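Local atomic coordinates of dihydroorotase (Campylobacter jejuni subsp. jejuni, PDB entry 3PNU), a protein that probably catalyses the zinc-dependent, reversible cyclisation of carbamoyl aspartate to dihydroorotate in de novo pyrimidine biosynthesis. Residues Lys74-Lys77 against Met78-Lys82; Tyr100-Lys103 against Phe104-Ala108; Cys246-Phe250 against Ser251-Lys255. All blocks are in the same frame, centred on the assembly; numbering follows the deposited sequence.

Contact 1. Residues Lys74-Lys77 against Met78-Lys82; sequences KAYK and MRILK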
loop_
_atom_site.group_PDB
_atom_site.type_symbol
_atom_site.label_atom_id
_atom_site.label_comp_id
_atom_site.label_asym_id
_atom_site.label_seq_id
_atom_site.Cartn_x
_atom_site.Cartn_y
_atom_site.Cartn_z
ATOM N N LYS A 74 -36.131 2.323 -9.398
ATOM C CA LYS A 74 -37.133 1.256 -9.592
ATOM C C LYS A 74 -36.618 0.274 -10.631
ATOM O O LYS A 74 -36.645 -0.940 -10.428
ATOM C CB LYS A 74 -38.482 1.816 -10.081
ATOM C CG LYS A 74 -39.581 0.725 -10.301
ATOM C CD LYS A 74 -40.784 1.217 -11.166
ATOM C CE LYS A 74 -41.572 2.392 -10.547
ATOM N NZ LYS A 74 -42.255 2.037 -9.260
ATOM N N ALA A 75 -36.146 0.822 -11.746
ATOM C CA ALA A 75 -35.613 0.025 -12.839
ATOM C C ALA A 75 -34.523 -0.930 -12.349
ATOM O O ALA A 75 -34.561 -2.121 -12.642
ATOM C CB ALA A 75 -35.075 0.947 -13.940
ATOM N N TYR A 76 -33.560 -0.401 -11.587
ATOM C CA TYR A 76 -32.442 -1.208 -11.047
ATOM C C TYR A 76 -32.950 -2.255 -10.062
ATOM O O TYR A 76 -32.503 -3.409 -10.070
ATOM C CB TYR A 76 -31.408 -0.274 -10.400
ATOM C CG TYR A 76 -30.201 -0.943 -9.780
ATOM C CD1 TYR A 76 -29.527 -1.965 -10.441
ATOM C CD2 TYR A 76 -29.680 -0.494 -8.565
ATOM C CE1 TYR A 76 -28.415 -2.569 -9.890
ATOM C CE2 TYR A 76 -28.544 -1.081 -8.007
ATOM C CZ TYR A 76 -27.919 -2.115 -8.668
ATOM O OH TYR A 76 -26.807 -2.705 -8.127
ATOM N N LYS A 77 -33.893 -1.847 -9.215
ATOM C CA LYS A 77 -34.507 -2.766 -8.248
ATOM C C LYS A 77 -35.095 -3.954 -9.002
ATOM O O LYS A 77 -34.820 -5.115 -8.670
ATOM C CB LYS A 77 -35.603 -2.068 -7.445
ATOM C CG LYS A 77 -36.262 -2.960 -6.393
ATOM C CD LYS A 77 -37.241 -2.173 -5.513
ATOM C CE LYS A 77 -37.768 -3.026 -4.371
ATOM N NZ LYS A 77 -38.737 -2.296 -3.508
ATOM N N MET A 78 -35.897 -3.660 -10.028
ATOM C CA MET A 78 -36.494 -4.727 -10.818
ATOM C C MET A 78 -35.397 -5.667 -11.280
ATOM O O MET A 78 -35.511 -6.885 -11.115
ATOM C CB MET A 78 -37.281 -4.187 -12.029
ATOM C CG MET A 78 -38.545 -3.365 -11.681
ATOM S SD MET A 78 -39.788 -4.217 -10.640
ATOM C CE MET A 78 -41.060 -2.931 -10.494
ATOM N N ARG A 79 -34.323 -5.102 -11.836
ATOM C CA ARG A 79 -33.211 -5.924 -12.326
ATOM C C ARG A 79 -32.647 -6.793 -11.206
ATOM O O ARG A 79 -32.358 -7.965 -11.418
ATOM C CB ARG A 79 -32.103 -5.071 -12.978
ATOM C CG ARG A 79 -32.548 -4.276 -14.203
ATOM C CD ARG A 79 -31.357 -3.745 -15.034
ATOM N NE ARG A 79 -30.599 -2.679 -14.384
ATOM C CZ ARG A 79 -30.916 -1.388 -14.455
ATOM N NH1 ARG A 79 -31.989 -0.995 -15.125
ATOM N NH2 ARG A 79 -30.175 -0.478 -13.840
ATOM N N ILE A 80 -32.508 -6.222 -10.010
ATOM C CA ILE A 80 -31.994 -6.989 -8.870
ATOM C C ILE A 80 -32.943 -8.134 -8.553
ATOM O O ILE A 80 -32.513 -9.278 -8.418
ATOM C CB ILE A 80 -31.789 -6.131 -7.584
ATOM C CG1 ILE A 80 -30.809 -4.986 -7.842
ATOM C CG2 ILE A 80 -31.253 -7.007 -6.456
ATOM C CD1 ILE A 80 -30.700 -4.004 -6.731
ATOM N N LEU A 81 -34.231 -7.828 -8.441
ATOM C CA LEU A 81 -35.237 -8.860 -8.133
ATOM C C LEU A 81 -35.210 -10.040 -9.108
ATOM O O LEU A 81 -35.329 -11.191 -8.688
ATOM C CB LEU A 81 -36.633 -8.250 -8.050
ATOM C CG LEU A 81 -36.850 -7.341 -6.839
ATOM C CD1 LEU A 81 -38.230 -6.689 -6.929
ATOM C CD2 LEU A 81 -36.681 -8.112 -5.516
ATOM N N LYS A 82 -35.060 -9.758 -10.404
ATOM C CA LYS A 82 -34.953 -10.839 -11.390
ATOM C C LYS A 82 -33.710 -11.668 -11.155
ATOM O O LYS A 82 -33.768 -12.884 -11.143
ATOM C CB LYS A 82 -34.875 -10.314 -12.824
ATOM C CG LYS A 82 -36.204 -9.968 -13.507
ATOM C CD LYS A 82 -35.982 -9.717 -15.024
ATOM C CE LYS A 82 -35.372 -10.956 -15.752
ATOM N NZ LYS A 82 -35.017 -10.694 -17.189
#

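Contact 2. Residues Tyr100-Lys103 against Phe104-Ala108; sequences YDEK and FLYSA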
loop_
_atom_site.group_PDB
_atom_site.type_symbol
_atom_site.label_atom_id
_atom_site.label_comp_id
_atom_site.label_asym_id
_atom_site.label_seq_id
_atom_site.Cartn_x
_atom_site.Cartn_y
_atom_site.Cartn_z
ATOM N N TYR A 100 -30.851 17.117 -3.121
ATOM C CA TYR A 100 -32.278 16.914 -3.333
ATOM C C TYR A 100 -33.081 17.891 -2.463
ATOM O O TYR A 100 -32.616 18.286 -1.401
ATOM C CB TYR A 100 -32.666 15.488 -2.975
ATOM C CG TYR A 100 -31.948 14.399 -3.740
ATOM C CD1 TYR A 100 -31.014 13.563 -3.118
ATOM C CD2 TYR A 100 -32.202 14.196 -5.083
ATOM C CE1 TYR A 100 -30.364 12.540 -3.831
ATOM C CE2 TYR A 100 -31.566 13.182 -5.792
ATOM C CZ TYR A 100 -30.649 12.365 -5.161
ATOM O OH TYR A 100 -30.033 11.385 -5.907
ATOM N N ASP A 101 -34.275 18.280 -2.921
ATOM C CA ASP A 101 -35.152 19.181 -2.145
ATOM C C ASP A 101 -36.202 18.376 -1.361
ATOM O O ASP A 101 -36.360 17.175 -1.578
ATOM C CB ASP A 101 -35.838 20.198 -3.062
ATOM C CG ASP A 101 -36.733 19.543 -4.094
ATOM O OD1 ASP A 101 -37.481 18.600 -3.754
ATOM O OD2 ASP A 101 -36.699 19.987 -5.253
ATOM N N GLU A 102 -36.926 19.044 -0.472
ATOM C CA GLU A 102 -37.915 18.376 0.371
ATOM C C GLU A 102 -38.961 17.655 -0.467
ATOM O O GLU A 102 -39.262 16.481 -0.222
ATOM C CB GLU A 102 -38.566 19.378 1.327
ATOM C CG GLU A 102 -39.376 18.758 2.484
ATOM C CD GLU A 102 -40.696 18.093 2.057
ATOM O OE1 GLU A 102 -41.217 17.255 2.835
ATOM O OE2 GLU A 102 -41.212 18.399 0.954
ATOM N N LYS A 103 -39.498 18.342 -1.471
ATOM C CA LYS A 103 -40.521 17.747 -2.326
ATOM C C LYS A 103 -40.047 16.423 -2.915
ATOM O O LYS A 103 -40.770 15.430 -2.885
ATOM C CB LYS A 103 -40.957 18.722 -3.435
ATOM C CG LYS A 103 -42.051 18.163 -4.342
ATOM C CD LYS A 103 -42.713 19.212 -5.250
ATOM C CE LYS A 103 -43.951 18.600 -5.930
ATOM N NZ LYS A 103 -44.743 19.575 -6.736
ATOM N N PHE A 104 -38.836 16.386 -3.442
ATOM C CA PHE A 104 -38.342 15.140 -4.022
ATOM C C PHE A 104 -38.140 14.044 -2.977
ATOM O O PHE A 104 -38.416 12.862 -3.233
ATOM C CB PHE A 104 -37.035 15.354 -4.774
ATOM C CG PHE A 104 -36.405 14.073 -5.239
ATOM C CD1 PHE A 104 -36.696 13.553 -6.484
ATOM C CD2 PHE A 104 -35.539 13.371 -4.412
ATOM C CE1 PHE A 104 -36.121 12.367 -6.911
ATOM C CE2 PHE A 104 -34.965 12.189 -4.832
ATOM C CZ PHE A 104 -35.257 11.687 -6.087
ATOM N N LEU A 105 -37.639 14.442 -1.809
ATOM C CA LEU A 105 -37.382 13.497 -0.729
ATOM C C LEU A 105 -38.674 12.893 -0.204
ATOM O O LEU A 105 -38.717 11.698 0.083
ATOM C CB LEU A 105 -36.596 14.160 0.409
ATOM C CG LEU A 105 -35.136 14.524 0.101
ATOM C CD1 LEU A 105 -34.518 15.343 1.236
ATOM C CD2 LEU A 105 -34.325 13.282 -0.165
ATOM N N TYR A 106 -39.723 13.707 -0.084
ATOM C CA TYR A 106 -41.010 13.206 0.403
ATOM C C TYR A 106 -41.594 12.111 -0.496
ATOM O O TYR A 106 -42.230 11.188 -0.010
ATOM C CB TYR A 106 -42.038 14.335 0.570
ATOM C CG TYR A 106 -43.410 13.807 0.982
ATOM C CD1 TYR A 106 -43.724 13.596 2.322
ATOM C CD2 TYR A 106 -44.378 13.498 0.023
ATOM C CE1 TYR A 106 -44.967 13.102 2.697
ATOM C CE2 TYR A 106 -45.618 13.005 0.388
ATOM C CZ TYR A 106 -45.910 12.812 1.724
ATOM O OH TYR A 106 -47.146 12.321 2.091
ATOM N N SER A 107 -41.371 12.212 -1.797
ATOM C CA SER A 107 -41.882 11.213 -2.718
ATOM C C SER A 107 -41.032 9.950 -2.735
ATOM O O SER A 107 -41.492 8.905 -3.191
ATOM C CB SER A 107 -41.948 11.780 -4.135
ATOM O OG SER A 107 -40.653 12.018 -4.652
ATOM N N ALA A 108 -39.800 10.031 -2.236
ATOM C CA ALA A 108 -38.883 8.885 -2.254
ATOM C C ALA A 108 -38.726 8.127 -0.930
ATOM O O ALA A 108 -38.250 6.997 -0.930
ATOM C CB ALA A 108 -37.513 9.352 -2.733
#

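Contact 3. Residues Cys246-Phe250 against Ser251-Lys255; sequences CELAF and SGYEK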
loop_
_atom_site.group_PDB
_atom_site.type_symbol
_atom_site.label_atom_id
_atom_site.label_comp_id
_atom_site.label_asym_id
_atom_site.label_seq_id
_atom_site.Cartn_x
_atom_site.Cartn_y
_atom_site.Cartn_z
ATOM N N CYS A 246 -12.596 -4.857 16.109
ATOM C CA CYS A 246 -12.964 -6.171 16.637
ATOM C C CYS A 246 -13.675 -6.059 17.993
ATOM O O CYS A 246 -14.652 -6.737 18.246
ATOM C CB CYS A 246 -11.729 -7.082 16.753
ATOM S SG CYS A 246 -11.101 -7.628 15.187
ATOM N N GLU A 247 -13.177 -5.198 18.858
ATOM C CA GLU A 247 -13.784 -4.979 20.161
ATOM C C GLU A 247 -15.249 -4.515 20.010
ATOM O O GLU A 247 -16.115 -4.942 20.768
ATOM C CB GLU A 247 -12.920 -3.996 20.956
ATOM C CG GLU A 247 -13.328 -3.720 22.406
ATOM C CD GLU A 247 -14.438 -2.669 22.556
ATOM O OE1 GLU A 247 -14.849 -2.398 23.713
ATOM O OE2 GLU A 247 -14.890 -2.100 21.532
ATOM N N LEU A 248 -15.542 -3.680 19.018
ATOM C CA LEU A 248 -16.913 -3.209 18.828
ATOM C C LEU A 248 -17.789 -4.310 18.264
ATOM O O LEU A 248 -18.910 -4.512 18.709
ATOM C CB LEU A 248 -16.981 -1.980 17.912
ATOM C CG LEU A 248 -16.438 -0.636 18.415
ATOM C CD1 LEU A 248 -16.611 0.418 17.328
ATOM C CD2 LEU A 248 -17.130 -0.170 19.700
ATOM N N ALA A 249 -17.282 -5.013 17.267
ATOM C CA ALA A 249 -18.035 -6.089 16.648
ATOM C C ALA A 249 -18.245 -7.239 17.631
ATOM O O ALA A 249 -19.372 -7.683 17.851
ATOM C CB ALA A 249 -17.326 -6.582 15.385
ATOM N N PHE A 250 -17.164 -7.703 18.246
ATOM C CA PHE A 250 -17.250 -8.849 19.165
ATOM C C PHE A 250 -18.126 -8.598 20.370
ATOM O O PHE A 250 -18.747 -9.528 20.864
ATOM C CB PHE A 250 -15.872 -9.339 19.629
ATOM C CG PHE A 250 -14.975 -9.800 18.515
ATOM C CD1 PHE A 250 -15.496 -10.399 17.386
ATOM C CD2 PHE A 250 -13.601 -9.712 18.642
ATOM C CE1 PHE A 250 -14.657 -10.849 16.363
ATOM C CE2 PHE A 250 -12.766 -10.166 17.631
ATOM C CZ PHE A 250 -13.300 -10.734 16.493
ATOM N N SER A 251 -18.176 -7.355 20.844
ATOM C CA SER A 251 -19.006 -7.015 21.994
ATOM C C SER A 251 -20.463 -6.780 21.574
ATOM O O SER A 251 -21.319 -6.585 22.416
ATOM C CB SER A 251 -18.496 -5.750 22.655
ATOM O OG SER A 251 -18.701 -4.621 21.800
ATOM N N GLY A 252 -20.733 -6.785 20.274
ATOM C CA GLY A 252 -22.073 -6.534 19.766
ATOM C C GLY A 252 -22.565 -5.115 19.986
ATOM O O GLY A 252 -23.765 -4.876 19.942
ATOM N N TYR A 253 -21.651 -4.167 20.206
ATOM C CA TYR A 253 -22.029 -2.763 20.432
ATOM C C TYR A 253 -23.204 -2.362 19.530
ATOM O O TYR A 253 -23.148 -2.493 18.311
ATOM C CB TYR A 253 -20.841 -1.826 20.254
ATOM C CG TYR A 253 -21.175 -0.411 20.603
ATOM C CD1 TYR A 253 -21.387 -0.049 21.919
ATOM C CD2 TYR A 253 -21.276 0.573 19.620
ATOM C CE1 TYR A 253 -21.705 1.251 22.261
ATOM C CE2 TYR A 253 -21.589 1.885 19.956
ATOM C CZ TYR A 253 -21.801 2.210 21.280
ATOM O OH TYR A 253 -22.103 3.500 21.641
ATOM N N GLU A 254 -24.249 -1.858 20.174
ATOM C CA GLU A 254 -25.537 -1.566 19.539
ATOM C C GLU A 254 -25.581 -0.623 18.326
ATOM O O GLU A 254 -26.511 -0.725 17.522
ATOM C CB GLU A 254 -26.512 -1.062 20.610
ATOM C CG GLU A 254 -26.058 0.257 21.240
ATOM C CD GLU A 254 -26.908 0.698 22.422
ATOM O OE1 GLU A 254 -26.345 1.381 23.297
ATOM O OE2 GLU A 254 -28.114 0.350 22.488
ATOM N N LYS A 255 -24.617 0.286 18.188
ATOM C CA LYS A 255 -24.635 1.222 17.060
ATOM C C LYS A 255 -23.770 0.768 15.864
ATOM O O LYS A 255 -23.623 1.507 14.878
ATOM C CB LYS A 255 -24.242 2.626 17.517
ATOM C CG LYS A 255 -25.108 3.153 18.664
ATOM C CD LYS A 255 -25.068 4.681 18.789
ATOM C CE LYS A 255 -23.669 5.272 18.933
ATOM N NZ LYS A 255 -23.714 6.784 18.858
#

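Contact 1. Residues Lys74-Lys77 against Met78-Lys82
The ring of Y76 carries the CD1 methyl of I80 on one face. I80 CD1 stands 3.9 Å from the centroid of the Y76 ring, 13° off the normal, which makes this a CH-pi contact. With its CG1 anti to the carbonyl carbon (chi1 -59°) and the chain extended beyond it, I80 sends that methyl back along the helix to the tyrosine one turn earlier.

R79 is the second neighbour of Y76. Its chain bends at chi3, turning the guanidinium back over the preceding turn, so that Y76 CA lies over the centre of one guanidinium face. R79 NH2 comes within 3.7 Å of Y76 CB, and the ring and guanidinium planes are 39° apart. R79 NH2 makes a salt bridge to D39 OD2.

All of this lies on helix 70-84, the helix of the beta-alpha-beta unit formed with strands 56-59 and 90-93 in the TIM barrel. Y76 and I80 face inward, against I59 and M93 of those two strands and L43 of helix 40-51; Y76 also touches L37, a predicted substrate-binding residue.

Backbone hydrogen bonds link N of residue i+4 to O of residue i: M78 N to K74 O (2.8 Å), R79 N to A75 O (3.1 Å), I80 N to Y76 O and L81 N to K77 O. On the outer side K74 and M78 lie alongside each other, M78 CE reaching K74 CG at 3.9 Å.

Contact 2. Residues Tyr100-Lys103 against Phe104-Ala108
D101 is the N-cap of helix 102-108: its OD1 accepts from F104 N at 2.6 Å, with an N-H...O angle of 168°. A chi1 of 62° places the D101 carboxylate between its own backbone N and carbonyl carbon, from where OD1 can turn to the first-turn amide. The carbonyl of D101 is used as well, by L105 N at 3.0 Å, and E102 O takes Y106 N at 2.8 Å. Farther on the pattern slackens: S107 N reaches K103 O only in a weak bond of 3.4 Å, while S107 OG gives its proton to F104 O at 2.8 Å.

Beside the cap, the rings of Y100 and F104 run the same way with planes 11° apart but slid past each other, so that they barely overlap. F104 CE2 sits over a face of Y100, 3.4 Å from Y100 CD2. L105 CD2 meets Y100 CB next to this pair. The hydroxyl of Y100 is bonded to F96 O, and its backbone O accepts from T141 OG1.

T141 belongs to helix 135-147, whose A144 and M145 also pack against L105; farther along, S107 and A108 touch L70 of helix 70-84.

Contact 3. Residues Cys246-Phe250 against Ser251-Lys255
S251 turns its hydroxyl back onto the last turn of helix 239-250. With chi1 at 68°, OG is held between the serine's own N and carbonyl carbon, and so lies 2.8 Å from E247 O and 3.1 Å from L248 O. S251 N bonds to E247 O as well, at 3.2 Å, arriving from above the carbonyl plane.

G252 then leaves the helix with a positive phi of 68°, and the end closes as a Schellman motif. Y253 N reaches back to L248 O at 3.1 Å, while G252 N bonds to A249 O.

The side chains of L248 and Y253 follow the same return. CG of Y253 is anti to its backbone N (chi1 -175°), which lays the tyrosine alongside L248, and L248 CD2 touches Y253 CB at 4.1 Å. Both also rest on L199 of helix 193-201, and the Y253 ring has a cation-pi partner in K200. The ring of F250 meets F293 edge-to-face.

Carbonyls at the C-terminus of a helix lack the next turn's amides; here the amides of S251, G252 and Y253 serve E247 O, A249 O and L248 O in that order, and the serine hydroxyl lies close to E247 O and L248 O, with L248 and Y253 in apolar contact beside them, ahead of strand 256-258.

The three contacts follow one another along the chain and none touches another. Contacts 1 and 2 are neighbours, with centres 21 Å apart and nearest atoms about 9 Å apart; helix 70-84 joins them, since it carries contact 1 and its L70 meets the end of contact 2. Contact 3 lies on the opposite side of the chain's centre from contact 1, their centres 33 Å apart, and its centre is about 34 Å from that of contact 2. Contact 1 comes nearest the active site: the Y76 side chain is about 7 Å from that of the zinc ligand H36 and about 11 Å from a zinc ion. In contact 2, the E102 side chain lies about 3 Å from a bound phosphate, probably from the crystallisation liquor.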